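Side-chain contact in type II restriction enzyme AgeI (Thalassobius gelatinovorus, PDB 5DWA), which recognises the double-stranded DNA sequence 5'-ACCGGT-3' and cleaves it after the first A, leaving 5'-phosphate ends: residues A[45-50]-A[86-91]. Sequence-based numbering, arbitrary orientation.
Sequences DAIGQA and QSWVRT. With nucleotides of chain D; nucleotides of chain C.
I47 reaches from helix 43-57 into the fork between W88 and T91 on helix 84-109. From its CB, I47 CG2 approaches the outer CZ3–CH2 rim of the indole obliquely, 4.1 Å from W88 CZ3. CG1, swung anti to the carbonyl carbon (chi1 -61°), also stands 4.1 Å from W88 CZ3 and carries CD1 onward to 3.6 Å from W88 CZ3 and 3.5 Å from T91 OG1. T91 OG1 donates to S87 O at 2.9 Å from above the carbonyl plane, so CD1 meets an oxygen already engaged. In the helical part of this PD-(D/E)XK nuclease, the contact joins helix 43-57 to the start of helix 84-109, which meets the DNA minor groove; W67 and Y75 of helix 63-78 and F32 of helix 22-36 also touch I47. W88, flanked by W67, Y72 and Y75, turns NE1 to a DNA phosphate. S87 OG bonds OP1 of DC10 of chain D, while Q86 O accepts a nearly straight hydrogen bond (173°) from N2 of DG8 of chain D. R90, bent at chi2 (64°), brings NE to 2.8 Å from O2 of DC10 of chain D, with NH2 adding a weak second bond. A leucine there would probably leave this cytosine O2 without either of these donors. V89 CG1 packs 3.2 Å from O4' of DC6 of chain C.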
ATOM      1  N   ASP A  45      17.899   8.219   8.812  1.00 13.39           N
ATOM      2  CA  ASP A  45      19.139   8.038   9.562  1.00 14.80           C
ATOM      3  C   ASP A  45      18.936   8.168  11.069  1.00 15.25           C
ATOM      4  O   ASP A  45      19.497   7.395  11.852  1.00 17.14           O
ATOM      5  CB  ASP A  45      20.197   9.039   9.086  1.00 15.69           C
ATOM      6  CG  ASP A  45      20.692   8.731   7.701  1.00 17.80           C
ATOM      7  OD1 ASP A  45      20.836   7.531   7.383  1.00 18.57           O
ATOM      8  OD2 ASP A  45      20.932   9.681   6.928  1.00 19.46           O
ATOM      9  N   ALA A  46      18.121   9.135  11.483  1.00 14.72           N
ATOM     10  CA  ALA A  46      17.773   9.279  12.890  1.00 14.36           C
ATOM     11  C   ALA A  46      17.122   8.008  13.444  1.00 14.07           C
ATOM     12  O   ALA A  46      17.539   7.482  14.470  1.00 15.05           O
ATOM     13  CB  ALA A  46      16.852  10.474  13.077  1.00 14.22           C
ATOM     14  N   ILE A  47      16.094   7.516  12.763  1.00 13.35           N
ATOM     15  CA  ILE A  47      15.372   6.344  13.236  1.00 13.10           C
ATOM     16  C   ILE A  47      16.234   5.089  13.119  1.00 12.59           C
ATOM     17  O   ILE A  47      16.288   4.270  14.038  1.00 13.68           O
ATOM     18  CB  ILE A  47      14.061   6.165  12.451  1.00 12.38           C
ATOM     19  CG1 ILE A  47      13.146   7.377  12.633  1.00 12.29           C
ATOM     20  CG2 ILE A  47      13.332   4.887  12.869  1.00 12.56           C
ATOM     21  CD1 ILE A  47      12.102   7.483  11.542  1.00 12.60           C
ATOM     22  N   GLY A  48      16.931   4.961  11.990  1.00 12.33           N
ATOM     23  CA  GLY A  48      17.773   3.806  11.742  1.00 13.28           C
ATOM     24  C   GLY A  48      18.861   3.670  12.784  1.00 14.10           C
ATOM     25  O   GLY A  48      19.044   2.595  13.369  1.00 14.65           O
ATOM     26  N   GLN A  49      19.579   4.762  13.030  1.00 15.65           N
ATOM     27  CA  GLN A  49      20.665   4.730  14.006  1.00 16.39           C
ATOM     28  C   GLN A  49      20.121   4.585  15.421  1.00 15.89           C
ATOM     29  O   GLN A  49      20.698   3.867  16.235  1.00 17.20           O
ATOM     30  CB  GLN A  49      21.555   5.977  13.888  1.00 18.81           C
ATOM     31  CG  GLN A  49      22.337   6.081  12.574  1.00 21.00           C
ATOM     32  CD  GLN A  49      23.169   4.837  12.248  1.00 24.68           C
ATOM     33  OE1 GLN A  49      23.673   4.152  13.139  1.00 27.07           O
ATOM     34  NE2 GLN A  49      23.307   4.543  10.958  1.00 24.96           N
ATOM     35  N   ALA A  50      18.988   5.229  15.721  1.00 15.36           N
ATOM     36  CA  ALA A  50      18.385   5.061  17.033  1.00 15.48           C
ATOM     37  C   ALA A  50      17.958   3.614  17.284  1.00 15.64           C
ATOM     38  O   ALA A  50      18.012   3.123  18.414  1.00 16.37           O
ATOM     39  CB  ALA A  50      17.205   5.993  17.192  1.00 16.47           C
ATOM     40  N   GLN A  86       2.320  10.786   8.736  1.00 10.58           N
ATOM     41  CA  GLN A  86       2.712  10.628   7.337  1.00 10.67           C
ATOM     42  C   GLN A  86       4.224  10.787   7.151  1.00 11.32           C
ATOM     43  O   GLN A  86       4.818  10.159   6.277  1.00 11.83           O
ATOM     44  CB  GLN A  86       1.934  11.603   6.451  1.00 10.87           C
ATOM     45  CG  GLN A  86       0.422  11.303   6.379  1.00 11.62           C
ATOM     46  CD  GLN A  86       0.100  10.116   5.484  1.00 11.35           C
ATOM     47  OE1 GLN A  86       0.356   8.964   5.844  1.00 12.90           O
ATOM     48  NE2 GLN A  86      -0.447  10.393   4.298  1.00 12.59           N
ATOM     49  N   SER A  87       4.841  11.624   7.984  1.00 10.75           N
ATOM     50  CA  SER A  87       6.292  11.710   8.014  1.00 11.31           C
ATOM     51  C   SER A  87       6.903  10.364   8.404  1.00 12.19           C
ATOM     52  O   SER A  87       7.851   9.897   7.775  1.00 12.04           O
ATOM     53  CB  SER A  87       6.733  12.804   8.983  1.00 11.79           C
ATOM     54  OG  SER A  87       8.152  12.877   9.058  1.00 12.93           O
ATOM     55  N   TRP A  88       6.336   9.745   9.429  1.00 12.69           N
ATOM     56  CA  TRP A  88       6.761   8.420   9.849  1.00 11.14           C
ATOM     57  C   TRP A  88       6.664   7.398   8.715  1.00 11.03           C
ATOM     58  O   TRP A  88       7.581   6.599   8.526  1.00 12.01           O
ATOM     59  CB  TRP A  88       5.931   7.967  11.055  1.00 10.91           C
ATOM     60  CG  TRP A  88       6.207   6.555  11.474  1.00 10.95           C
ATOM     61  CD1 TRP A  88       5.412   5.459  11.236  1.00 10.01           C
ATOM     62  CD2 TRP A  88       7.337   6.076  12.211  1.00 10.94           C
ATOM     63  NE1 TRP A  88       5.987   4.333  11.772  1.00 10.70           N
ATOM     64  CE2 TRP A  88       7.167   4.683  12.379  1.00 10.24           C
ATOM     65  CE3 TRP A  88       8.485   6.685  12.740  1.00 11.95           C
ATOM     66  CZ2 TRP A  88       8.101   3.888  13.052  1.00 12.01           C
ATOM     67  CZ3 TRP A  88       9.410   5.894  13.413  1.00 11.88           C
ATOM     68  CH2 TRP A  88       9.210   4.510  13.565  1.00 12.28           C
ATOM     69  N   VAL A  89       5.569   7.412   7.950  1.00  9.97           N
ATOM     70  CA  VAL A  89       5.453   6.491   6.814  1.00 11.92           C
ATOM     71  C   VAL A  89       6.628   6.669   5.852  1.00 12.15           C
ATOM     72  O   VAL A  89       7.258   5.698   5.444  1.00 13.57           O
ATOM     73  CB  VAL A  89       4.143   6.701   6.038  1.00 11.91           C
ATOM     74  CG1 VAL A  89       4.115   5.834   4.784  1.00 12.47           C
ATOM     75  CG2 VAL A  89       2.942   6.413   6.934  1.00 10.31           C
ATOM     76  N   ARG A  90       6.928   7.927   5.529  1.00 10.82           N
ATOM     77  CA  ARG A  90       7.919   8.240   4.506  1.00 11.94           C
ATOM     78  C   ARG A  90       9.346   7.947   4.965  1.00 11.95           C
ATOM     79  O   ARG A  90      10.201   7.573   4.153  1.00 14.20           O
ATOM     80  CB  ARG A  90       7.778   9.707   4.101  1.00 12.50           C
ATOM     81  CG  ARG A  90       8.867  10.200   3.161  1.00 13.69           C
ATOM     82  CD  ARG A  90       8.841   9.489   1.814  1.00 15.39           C
ATOM     83  NE  ARG A  90       9.882  10.054   0.951  1.00 16.87           N
ATOM     84  CZ  ARG A  90      10.973   9.411   0.548  1.00 18.90           C
ATOM     85  NH1 ARG A  90      11.169   8.142   0.878  1.00 20.32           N
ATOM     86  NH2 ARG A  90      11.867  10.044  -0.211  1.00 21.03           N
ATOM     87  N   THR A  91       9.605   8.101   6.260  1.00 11.94           N
ATOM     88  CA  THR A  91      10.978   7.967   6.767  1.00 12.65           C
ATOM     89  C   THR A  91      11.308   6.609   7.396  1.00 12.62           C
ATOM     90  O   THR A  91      12.456   6.166   7.349  1.00 13.60           O
ATOM     91  CB  THR A  91      11.283   9.063   7.800  1.00 13.08           C
ATOM     92  OG1 THR A  91      10.356   8.975   8.893  1.00 13.32           O
ATOM     93  CG2 THR A  91      11.173  10.431   7.146  1.00 14.10           C
TER
ATOM     94  P    DG D   8      -2.940  14.551   1.509  1.00 15.74           P
ATOM     95  OP1  DG D   8      -4.217  15.036   2.079  1.00 16.85           O
ATOM     96  OP2  DG D   8      -2.633  14.816   0.086  1.00 18.10           O
ATOM     97  O5'  DG D   8      -1.777  15.112   2.435  1.00 15.59           O
ATOM     98  C5'  DG D   8      -1.872  14.877   3.823  1.00 14.57           C
ATOM     99  C4'  DG D   8      -0.504  14.637   4.419  1.00 13.95           C
ATOM    100  O4'  DG D   8       0.050  13.395   3.924  1.00 13.28           O
ATOM    101  C3'  DG D   8       0.526  15.709   4.121  1.00 13.56           C
ATOM    102  O3'  DG D   8       1.287  15.887   5.283  1.00 13.49           O
ATOM    103  C2'  DG D   8       1.332  15.114   2.953  1.00 13.87           C
ATOM    104  C1'  DG D   8       1.289  13.623   3.261  1.00 13.99           C
ATOM    105  N9   DG D   8       1.302  12.728   2.105  1.00 14.03           N
ATOM    106  C8   DG D   8       0.568  12.852   0.947  1.00 14.61           C
ATOM    107  N7   DG D   8       0.733  11.856   0.122  1.00 13.89           N
ATOM    108  C5   DG D   8       1.618  11.009   0.781  1.00 14.45           C
ATOM    109  C6   DG D   8       2.166   9.768   0.379  1.00 14.67           C
ATOM    110  O6   DG D   8       1.948   9.140  -0.669  1.00 16.95           O
ATOM    111  N1   DG D   8       3.032   9.237   1.338  1.00 14.21           N
ATOM    112  C2   DG D   8       3.316   9.833   2.549  1.00 13.01           C
ATOM    113  N2   DG D   8       4.162   9.167   3.358  1.00 12.54           N
ATOM    114  N3   DG D   8       2.804  10.993   2.936  1.00 14.17           N
ATOM    115  C4   DG D   8       1.970  11.528   2.004  1.00 13.71           C
ATOM    116  P    DC D  10       8.801  14.959   6.129  1.00 12.90           P
ATOM    117  OP1  DC D  10       9.295  14.336   7.364  1.00 14.16           O
ATOM    118  OP2  DC D  10       8.563  16.418   6.094  1.00 15.71           O
ATOM    119  O5'  DC D  10       9.751  14.611   4.926  1.00 13.29           O
ATOM    120  C5'  DC D  10      10.311  13.317   4.833  1.00 13.94           C
ATOM    121  C4'  DC D  10      11.080  13.162   3.552  1.00 13.93           C
ATOM    122  O4'  DC D  10      10.166  13.115   2.438  1.00 15.14           O
ATOM    123  C3'  DC D  10      12.036  14.321   3.254  1.00 13.80           C
ATOM    124  O3'  DC D  10      13.222  13.805   2.705  1.00 14.88           O
ATOM    125  C2'  DC D  10      11.270  15.125   2.214  1.00 13.92           C
ATOM    126  C1'  DC D  10      10.657  13.980   1.442  1.00 14.57           C
ATOM    127  N1   DC D  10       9.537  14.333   0.553  1.00 15.43           N
ATOM    128  C2   DC D  10       9.191  13.437  -0.452  1.00 15.35           C
ATOM    129  O2   DC D  10       9.848  12.397  -0.570  1.00 15.55           O
ATOM    130  N3   DC D  10       8.151  13.730  -1.264  1.00 14.97           N
ATOM    131  C4   DC D  10       7.468  14.856  -1.086  1.00 15.70           C
ATOM    132  N4   DC D  10       6.457  15.106  -1.919  1.00 15.88           N
ATOM    133  C5   DC D  10       7.801  15.787  -0.054  1.00 14.99           C
ATOM    134  C6   DC D  10       8.832  15.483   0.741  1.00 15.35           C
TER
ATOM    135  P    DC C   6       7.081   0.192   4.455  1.00 23.56           P
ATOM    136  OP1  DC C   6       8.099  -0.476   5.248  1.00 23.86           O
ATOM    137  OP2  DC C   6       6.267  -0.511   3.448  1.00 27.58           O
ATOM    138  O5'  DC C   6       6.075   0.862   5.497  1.00 17.38           O
ATOM    139  C5'  DC C   6       6.577   1.719   6.479  1.00 15.04           C
ATOM    140  C4'  DC C   6       5.425   2.335   7.235  1.00 12.75           C
ATOM    141  O4'  DC C   6       4.565   3.049   6.323  1.00 13.05           O
ATOM    142  C3'  DC C   6       4.538   1.358   7.988  1.00 11.36           C
ATOM    143  O3'  DC C   6       4.202   1.946   9.211  1.00 11.16           O
ATOM    144  C2'  DC C   6       3.308   1.216   7.081  1.00 11.86           C
ATOM    145  C1'  DC C   6       3.229   2.592   6.435  1.00 13.01           C
ATOM    146  N1   DC C   6       2.676   2.586   5.067  1.00 12.67           N
ATOM    147  C2   DC C   6       1.574   3.384   4.739  1.00 13.16           C
ATOM    148  O2   DC C   6       1.019   4.057   5.615  1.00 13.75           O
ATOM    149  N3   DC C   6       1.122   3.375   3.461  1.00 13.80           N
ATOM    150  C4   DC C   6       1.744   2.648   2.539  1.00 14.24           C
ATOM    151  N4   DC C   6       1.259   2.667   1.296  1.00 14.75           N
ATOM    152  C5   DC C   6       2.885   1.862   2.848  1.00 13.79           C
ATOM    153  C6   DC C   6       3.317   1.863   4.105  1.00 12.89           C
TER